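Local atomic coordinates of MIPZ (Caulobacter crescentus, PDB entry 2XJ9), a protein that probably uses ATP-dependent dimerization and nucleoid binding to form gradients that inhibit cell division and position the division plane in Caulobacter crescentus. Residues L41-R46 with A80-P85; R50-R55 with P67-L72. The protein carries 1 engineered substitution. All blocks are in the same frame, centred on the assembly; numbering follows the deposited sequence.

Interaction 1 (L41-R46 with A80-P85). Engineered in segment 41-46: A42 (natural residue Asp). With AGS (phosphothiophosphoric acid-adenylate ester), chain D.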
loop_
_atom_site.group_PDB
_atom_site.type_symbol
_atom_site.label_atom_id
_atom_site.label_comp_id
_atom_site.label_asym_id
_atom_site.label_seq_id
_atom_site.Cartn_x
_atom_site.Cartn_y
_atom_site.Cartn_z
ATOM N N LEU A 41 -9.023 -6.407 -10.083
ATOM C CA LEU A 41 -9.762 -7.011 -8.982
ATOM C C LEU A 41 -9.715 -6.219 -7.673
ATOM O O LEU A 41 -10.166 -6.719 -6.638
ATOM C CB LEU A 41 -9.228 -8.402 -8.696
ATOM C CG LEU A 41 -9.080 -9.343 -9.873
ATOM C CD1 LEU A 41 -8.894 -10.733 -9.337
ATOM C CD2 LEU A 41 -10.295 -9.248 -10.748
ATOM N N ALA A 42 -9.144 -5.014 -7.691
ATOM C CA ALA A 42 -9.306 -4.102 -6.566
ATOM C C ALA A 42 -10.650 -3.387 -6.763
ATOM O O ALA A 42 -10.728 -2.337 -7.401
ATOM C CB ALA A 42 -8.160 -3.119 -6.500
ATOM N N LEU A 43 -11.711 -3.980 -6.226
ATOM C CA LEU A 43 -13.042 -3.626 -6.661
ATOM C C LEU A 43 -13.391 -2.208 -6.320
ATOM O O LEU A 43 -14.011 -1.526 -7.130
ATOM C CB LEU A 43 -14.075 -4.595 -6.104
ATOM C CG LEU A 43 -13.990 -5.963 -6.779
ATOM C CD1 LEU A 43 -14.846 -7.003 -6.087
ATOM C CD2 LEU A 43 -14.359 -5.833 -8.218
ATOM N N ARG A 44 -12.983 -1.752 -5.131
ATOM C CA ARG A 44 -13.204 -0.354 -4.728
ATOM C C ARG A 44 -12.182 0.627 -5.334
ATOM O O ARG A 44 -12.567 1.568 -6.046
ATOM C CB ARG A 44 -13.272 -0.211 -3.203
ATOM C CG ARG A 44 -14.027 -1.326 -2.532
ATOM C CD ARG A 44 -15.062 -0.865 -1.529
ATOM N NE ARG A 44 -14.668 0.276 -0.766
ATOM C CZ ARG A 44 -15.371 1.326 -0.354
ATOM N NH1 ARG A 44 -16.653 1.530 -0.614
ATOM N NH2 ARG A 44 -14.700 2.222 0.349
ATOM N N GLN A 45 -10.892 0.418 -5.058
ATOM C CA GLN A 45 -9.866 1.348 -5.541
ATOM C C GLN A 45 -9.829 1.427 -7.051
ATOM O O GLN A 45 -9.893 2.520 -7.610
ATOM C CB GLN A 45 -8.485 0.955 -5.070
ATOM C CG GLN A 45 -8.283 0.981 -3.601
ATOM C CD GLN A 45 -6.819 1.017 -3.270
ATOM O OE1 GLN A 45 -6.406 0.588 -2.190
ATOM N NE2 GLN A 45 -6.014 1.525 -4.205
ATOM N N ARG A 46 -9.685 0.265 -7.692
ATOM C CA ARG A 46 -9.783 0.159 -9.128
ATOM C C ARG A 46 -8.766 1.037 -9.815
ATOM O O ARG A 46 -9.095 1.722 -10.791
ATOM C CB ARG A 46 -11.181 0.549 -9.571
ATOM C CG ARG A 46 -12.215 -0.447 -9.160
ATOM C CD ARG A 46 -13.604 0.102 -9.357
ATOM N NE ARG A 46 -13.765 0.805 -10.632
ATOM C CZ ARG A 46 -13.800 0.204 -11.820
ATOM N NH1 ARG A 46 -13.659 -1.118 -11.904
ATOM N NH2 ARG A 46 -13.959 0.929 -12.923
ATOM N N ALA A 80 -19.824 -1.179 -6.092
ATOM C CA ALA A 80 -21.060 -1.772 -5.562
ATOM C C ALA A 80 -20.901 -3.266 -5.367
ATOM O O ALA A 80 -21.216 -3.786 -4.301
ATOM C CB ALA A 80 -22.212 -1.499 -6.502
ATOM N N LEU A 81 -20.409 -3.944 -6.407
ATOM C CA LEU A 81 -20.109 -5.372 -6.332
ATOM C C LEU A 81 -19.202 -5.758 -5.158
ATOM O O LEU A 81 -19.255 -6.884 -4.661
ATOM C CB LEU A 81 -19.489 -5.859 -7.645
ATOM C CG LEU A 81 -19.116 -7.342 -7.624
ATOM C CD1 LEU A 81 -20.264 -8.166 -7.084
ATOM C CD2 LEU A 81 -18.730 -7.819 -8.992
ATOM N N ALA A 82 -18.366 -4.823 -4.719
ATOM C CA ALA A 82 -17.457 -5.095 -3.615
ATOM C C ALA A 82 -18.239 -5.482 -2.373
ATOM O O ALA A 82 -17.726 -6.186 -1.504
ATOM C CB ALA A 82 -16.592 -3.901 -3.345
ATOM N N GLU A 83 -19.492 -5.032 -2.318
ATOM C CA GLU A 83 -20.382 -5.266 -1.178
ATOM C C GLU A 83 -21.155 -6.594 -1.209
ATOM O O GLU A 83 -21.467 -7.142 -0.157
ATOM C CB GLU A 83 -21.382 -4.120 -1.050
ATOM C CG GLU A 83 -20.761 -2.740 -1.140
ATOM C CD GLU A 83 -19.688 -2.507 -0.084
ATOM O OE1 GLU A 83 -20.011 -2.634 1.123
ATOM O OE2 GLU A 83 -18.525 -2.195 -0.461
ATOM N N ARG A 84 -21.482 -7.100 -2.398
ATOM C CA ARG A 84 -22.170 -8.382 -2.510
ATOM C C ARG A 84 -21.248 -9.472 -1.993
ATOM O O ARG A 84 -20.078 -9.216 -1.777
ATOM C CB ARG A 84 -22.531 -8.690 -3.968
ATOM C CG ARG A 84 -22.865 -7.487 -4.848
ATOM C CD ARG A 84 -24.337 -7.484 -5.182
ATOM N NE ARG A 84 -25.126 -7.039 -4.071
ATOM C CZ ARG A 84 -26.041 -7.639 -3.313
ATOM N NH1 ARG A 84 -26.487 -8.892 -3.443
ATOM N NH2 ARG A 84 -26.535 -6.866 -2.364
ATOM N N PRO A 85 -21.777 -10.697 -1.810
ATOM C CA PRO A 85 -21.025 -11.872 -1.330
ATOM C C PRO A 85 -19.958 -12.386 -2.317
ATOM O O PRO A 85 -20.065 -12.137 -3.533
ATOM C CB PRO A 85 -22.118 -12.944 -1.151
ATOM C CG PRO A 85 -23.393 -12.196 -1.068
ATOM C CD PRO A 85 -23.213 -10.991 -1.946
HETATM P PG AGS D . -2.550 -1.205 -3.203
HETATM S S1G AGS D . -2.493 -2.192 -2.038
HETATM O O2G AGS D . -3.181 0.135 -2.890
HETATM O O3G AGS D . -3.086 -1.743 -4.512
HETATM P PB AGS D . -0.304 -1.092 -4.990
HETATM O O1B AGS D . 0.543 -2.331 -4.801
HETATM O O2B AGS D . -1.344 -0.922 -6.068
HETATM O O3B AGS D . -1.008 -0.849 -3.553
HETATM P PA AGS D . 0.771 1.267 -6.168
HETATM O O1A AGS D . 1.079 0.694 -7.535
HETATM O O2A AGS D . -0.419 2.136 -5.993
HETATM O O3A AGS D . 0.740 0.113 -5.076
HETATM O "O5'" AGS D . 2.062 2.042 -5.624
HETATM C "C5'" AGS D . 2.029 2.640 -4.340
HETATM C "C4'" AGS D . 2.352 4.139 -4.443
HETATM O "O4'" AGS D . 3.661 4.205 -4.942
HETATM C "C3'" AGS D . 1.527 4.924 -5.448
HETATM O "O3'" AGS D . 1.407 6.260 -4.991
HETATM C "C2'" AGS D . 2.329 4.984 -6.729
HETATM O "O2'" AGS D . 2.006 6.202 -7.415
HETATM C "C1'" AGS D . 3.736 4.927 -6.170
HETATM N N9 AGS D . 4.799 4.166 -6.866
HETATM C C8 AGS D . 4.868 2.821 -6.994
HETATM N N7 AGS D . 6.009 2.444 -7.638
HETATM C C5 AGS D . 6.687 3.577 -7.896
HETATM C C6 AGS D . 7.953 3.903 -8.535
HETATM N N6 AGS D . 8.722 2.915 -9.033
HETATM N N1 AGS D . 8.298 5.207 -8.591
HETATM C C2 AGS D . 7.536 6.200 -8.107
HETATM N N3 AGS D . 6.366 5.981 -7.512
HETATM C C4 AGS D . 5.906 4.710 -7.378
#
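Backbones draw together where L43, in the loop leaving strand 36-40, faces A82 just beyond helix 78-81, their CA atoms 5.6 Å apart. This is a loop beside the nucleotide site of the P-loop NTPase fold: within it the engineered A42 is the centre of an inverse gamma turn, Q45 lies at the thiophosphate end of AGS, and T47, just after R46, contributes to the magnesium site. The contact's centre is apolar. A82 points its methyl at the loop, and the CB of L43 meets that CB at 3.8 Å, while CD1 of L43 passes alongside the A82 backbone. A small methyl suits this place because two side chains converge on it: R44 CG meets the same methyl at 3.7 Å from a second direction, roughly at right angles to the first. L43 also packs on I118 of helix 117-124 and on Q89, a buried place that suits a leucine. R44 starts with CG anti to its carbonyl carbon (chi1 -40°), and bends at chi2 and chi3 lay its aliphatic part against A82, with CD 3.9 Å from E83 OE2. The two charges lie beyond a salt bridge and probably attract weakly: guanidinium and carboxylate planes are 68° apart, with R44 NH1 4.2 Å from E83 OE2. The stronger partner lies across the dimer interface, where R44 NH2 makes a salt bridge with OE1 of E12 of the second subunit.

Interaction 2 (R50-R55 with P67-L72)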
loop_
_atom_site.group_PDB
_atom_site.type_symbol
_atom_site.label_atom_id
_atom_site.label_comp_id
_atom_site.label_asym_id
_atom_site.label_seq_id
_atom_site.Cartn_x
_atom_site.Cartn_y
_atom_site.Cartn_z
ATOM N N ARG A 50 -9.292 2.802 -13.260
ATOM C CA ARG A 50 -9.212 4.257 -13.270
ATOM C C ARG A 50 -8.144 4.760 -14.237
ATOM O O ARG A 50 -8.364 5.746 -14.931
ATOM C CB ARG A 50 -8.912 4.784 -11.862
ATOM C CG ARG A 50 -9.998 4.490 -10.812
ATOM C CD ARG A 50 -11.017 5.629 -10.657
ATOM N NE ARG A 50 -10.995 6.544 -11.797
ATOM C CZ ARG A 50 -10.498 7.780 -11.758
ATOM N NH1 ARG A 50 -10.503 8.540 -12.848
ATOM N NH2 ARG A 50 -9.999 8.260 -10.629
ATOM N N PHE A 51 -6.982 4.111 -14.279
ATOM C CA PHE A 51 -5.955 4.576 -15.191
ATOM C C PHE A 51 -6.517 4.669 -16.588
ATOM O O PHE A 51 -6.413 5.693 -17.238
ATOM C CB PHE A 51 -4.727 3.678 -15.196
ATOM C CG PHE A 51 -3.655 4.140 -16.150
ATOM C CD1 PHE A 51 -2.826 5.202 -15.820
ATOM C CD2 PHE A 51 -3.488 3.531 -17.382
ATOM C CE1 PHE A 51 -1.842 5.636 -16.710
ATOM C CE2 PHE A 51 -2.513 3.966 -18.279
ATOM C CZ PHE A 51 -1.691 5.011 -17.951
ATOM N N PHE A 52 -7.151 3.596 -17.035
ATOM C CA PHE A 52 -7.600 3.494 -18.420
ATOM C C PHE A 52 -8.890 4.252 -18.722
ATOM O O PHE A 52 -9.108 4.681 -19.854
ATOM C CB PHE A 52 -7.657 2.034 -18.868
ATOM C CG PHE A 52 -6.308 1.398 -18.970
ATOM C CD1 PHE A 52 -5.888 0.471 -18.042
ATOM C CD2 PHE A 52 -5.436 1.765 -19.979
ATOM C CE1 PHE A 52 -4.638 -0.098 -18.133
ATOM C CE2 PHE A 52 -4.189 1.208 -20.078
ATOM C CZ PHE A 52 -3.785 0.275 -19.155
ATOM N N GLU A 53 -9.742 4.443 -17.723
ATOM C CA GLU A 53 -10.808 5.430 -17.887
ATOM C C GLU A 53 -10.255 6.842 -18.144
ATOM O O GLU A 53 -10.850 7.605 -18.901
ATOM C CB GLU A 53 -11.742 5.449 -16.687
ATOM C CG GLU A 53 -12.434 4.141 -16.455
ATOM C CD GLU A 53 -13.238 4.125 -15.176
ATOM O OE1 GLU A 53 -13.136 5.121 -14.398
ATOM O OE2 GLU A 53 -13.959 3.110 -14.963
ATOM N N ASN A 54 -9.125 7.182 -17.521
ATOM C CA ASN A 54 -8.498 8.474 -17.743
ATOM C C ASN A 54 -7.850 8.542 -19.116
ATOM O O ASN A 54 -7.786 9.610 -19.720
ATOM C CB ASN A 54 -7.450 8.781 -16.659
ATOM C CG ASN A 54 -8.043 8.844 -15.255
ATOM O OD1 ASN A 54 -9.192 9.239 -15.068
ATOM N ND2 ASN A 54 -7.249 8.452 -14.261
ATOM N N ARG A 55 -7.362 7.402 -19.603
ATOM C CA ARG A 55 -6.712 7.345 -20.908
ATOM C C ARG A 55 -7.755 7.566 -21.973
ATOM O O ARG A 55 -7.612 8.422 -22.851
ATOM C CB ARG A 55 -6.074 5.983 -21.113
ATOM C CG ARG A 55 -5.193 5.849 -22.351
ATOM C CD ARG A 55 -4.455 4.524 -22.276
ATOM N NE ARG A 55 -3.529 4.301 -23.368
ATOM C CZ ARG A 55 -2.218 4.496 -23.298
ATOM N NH1 ARG A 55 -1.673 4.936 -22.192
ATOM N NH2 ARG A 55 -1.445 4.258 -24.344
ATOM N N PRO A 67 -2.635 3.149 -28.545
ATOM C CA PRO A 67 -3.120 1.808 -28.204
ATOM C C PRO A 67 -3.888 1.828 -26.886
ATOM O O PRO A 67 -3.401 2.405 -25.921
ATOM C CB PRO A 67 -1.832 1.003 -28.011
ATOM C CG PRO A 67 -0.719 1.861 -28.548
ATOM C CD PRO A 67 -1.171 3.268 -28.514
ATOM N N GLU A 68 -5.063 1.209 -26.843
ATOM C CA GLU A 68 -5.782 1.001 -25.587
ATOM C C GLU A 68 -5.974 -0.494 -25.309
ATOM O O GLU A 68 -6.196 -1.267 -26.219
ATOM C CB GLU A 68 -7.122 1.726 -25.629
ATOM C CG GLU A 68 -6.994 3.245 -25.618
ATOM C CD GLU A 68 -8.222 3.942 -26.165
ATOM O OE1 GLU A 68 -9.319 3.816 -25.571
ATOM O OE2 GLU A 68 -8.090 4.607 -27.214
ATOM N N PRO A 69 -5.866 -0.916 -24.044
ATOM C CA PRO A 69 -6.054 -2.344 -23.816
ATOM C C PRO A 69 -7.528 -2.651 -23.930
ATOM O O PRO A 69 -8.284 -1.791 -24.363
ATOM C CB PRO A 69 -5.597 -2.543 -22.360
ATOM C CG PRO A 69 -5.409 -1.210 -21.779
ATOM C CD PRO A 69 -5.859 -0.170 -22.779
ATOM N N LEU A 70 -7.931 -3.857 -23.557
ATOM C CA LEU A 70 -9.339 -4.172 -23.471
ATOM C C LEU A 70 -9.718 -4.262 -22.000
ATOM O O LEU A 70 -9.697 -5.342 -21.422
ATOM C CB LEU A 70 -9.651 -5.483 -24.185
ATOM C CG LEU A 70 -11.148 -5.756 -24.423
ATOM C CD1 LEU A 70 -11.591 -7.094 -23.843
ATOM C CD2 LEU A 70 -12.009 -4.630 -23.858
ATOM N N ALA A 71 -10.048 -3.119 -21.399
ATOM C CA ALA A 71 -10.428 -3.041 -19.985
ATOM C C ALA A 71 -11.749 -3.769 -19.691
ATOM O O ALA A 71 -12.752 -3.571 -20.384
ATOM C CB ALA A 71 -10.513 -1.598 -19.561
ATOM N N LEU A 72 -11.745 -4.598 -18.648
ATOM C CA LEU A 72 -12.877 -5.475 -18.363
ATOM C C LEU A 72 -13.377 -5.372 -16.926
ATOM O O LEU A 72 -12.646 -5.623 -15.969
ATOM C CB LEU A 72 -12.499 -6.926 -18.660
ATOM C CG LEU A 72 -13.081 -7.632 -19.892
ATOM C CD1 LEU A 72 -13.374 -6.701 -21.040
ATOM C CD2 LEU A 72 -12.145 -8.720 -20.347
#
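The ring of F52 receives P69 over one face, and R55, one helical turn along, grips the carbonyl of P67. P69 CG lies 21° off the normal of the F52 ring and toward its rim, a CH-pi contact in which the C-H groups of a puckered proline ring suit an aromatic face, although the exact separation is doubtful in this model. F51 CD2 stands over the opposite face, about 3.5 Å above the plane, so the F52 ring is held between two neighbours. Replacing F52 with an alanine would probably leave P69 without its ring partner and open a gap between helix 47-62 and the residues leading into strand 70-72. R55 works side-on: NE and NH2 both donate to P67 O, at 3.2 Å and 3.1 Å, each with an N-H...O angle of 139°, bent because they share one acceptor, tilted from the guanidinium plane. Its CG is anti to the backbone N (chi1 -172°) and the chain runs straight on to NE, long enough to span from the helix, while the CG of E68 sits at the edge of the guanidinium. Further out, V26 and V38 pack on both F52 and P69, and D236 makes a salt bridge with R55 NH2 as G231 O takes NH1. D236 probably offsets the charge of this buried arginine, and P67 O, taking two donors, helps fix the orientation of its guanidinium.

How the interactions relate
Both segments of interaction 2 fall between the two of interaction 1 along the chain: the order is 41-46, 50-55, 67-72, 80-85. Interaction 2 joins helix 47-62 to the approach and start of strand 70-72, an outermost strand of the parallel sheet within this chain, in a beta-alpha-beta unit begun by strand 36-40. Interaction 1 ties the loop between that first strand and the helix to the region around helix 78-81, which follows strand 70-72. Their centres lie 18 Å apart, yet they touch, for R46 NH2 makes a 3.0 Å salt bridge with E53 OE2. Both also reach the second subunit, consistent with this flank helping to form the dimer interface, in which the nucleotide itself lies.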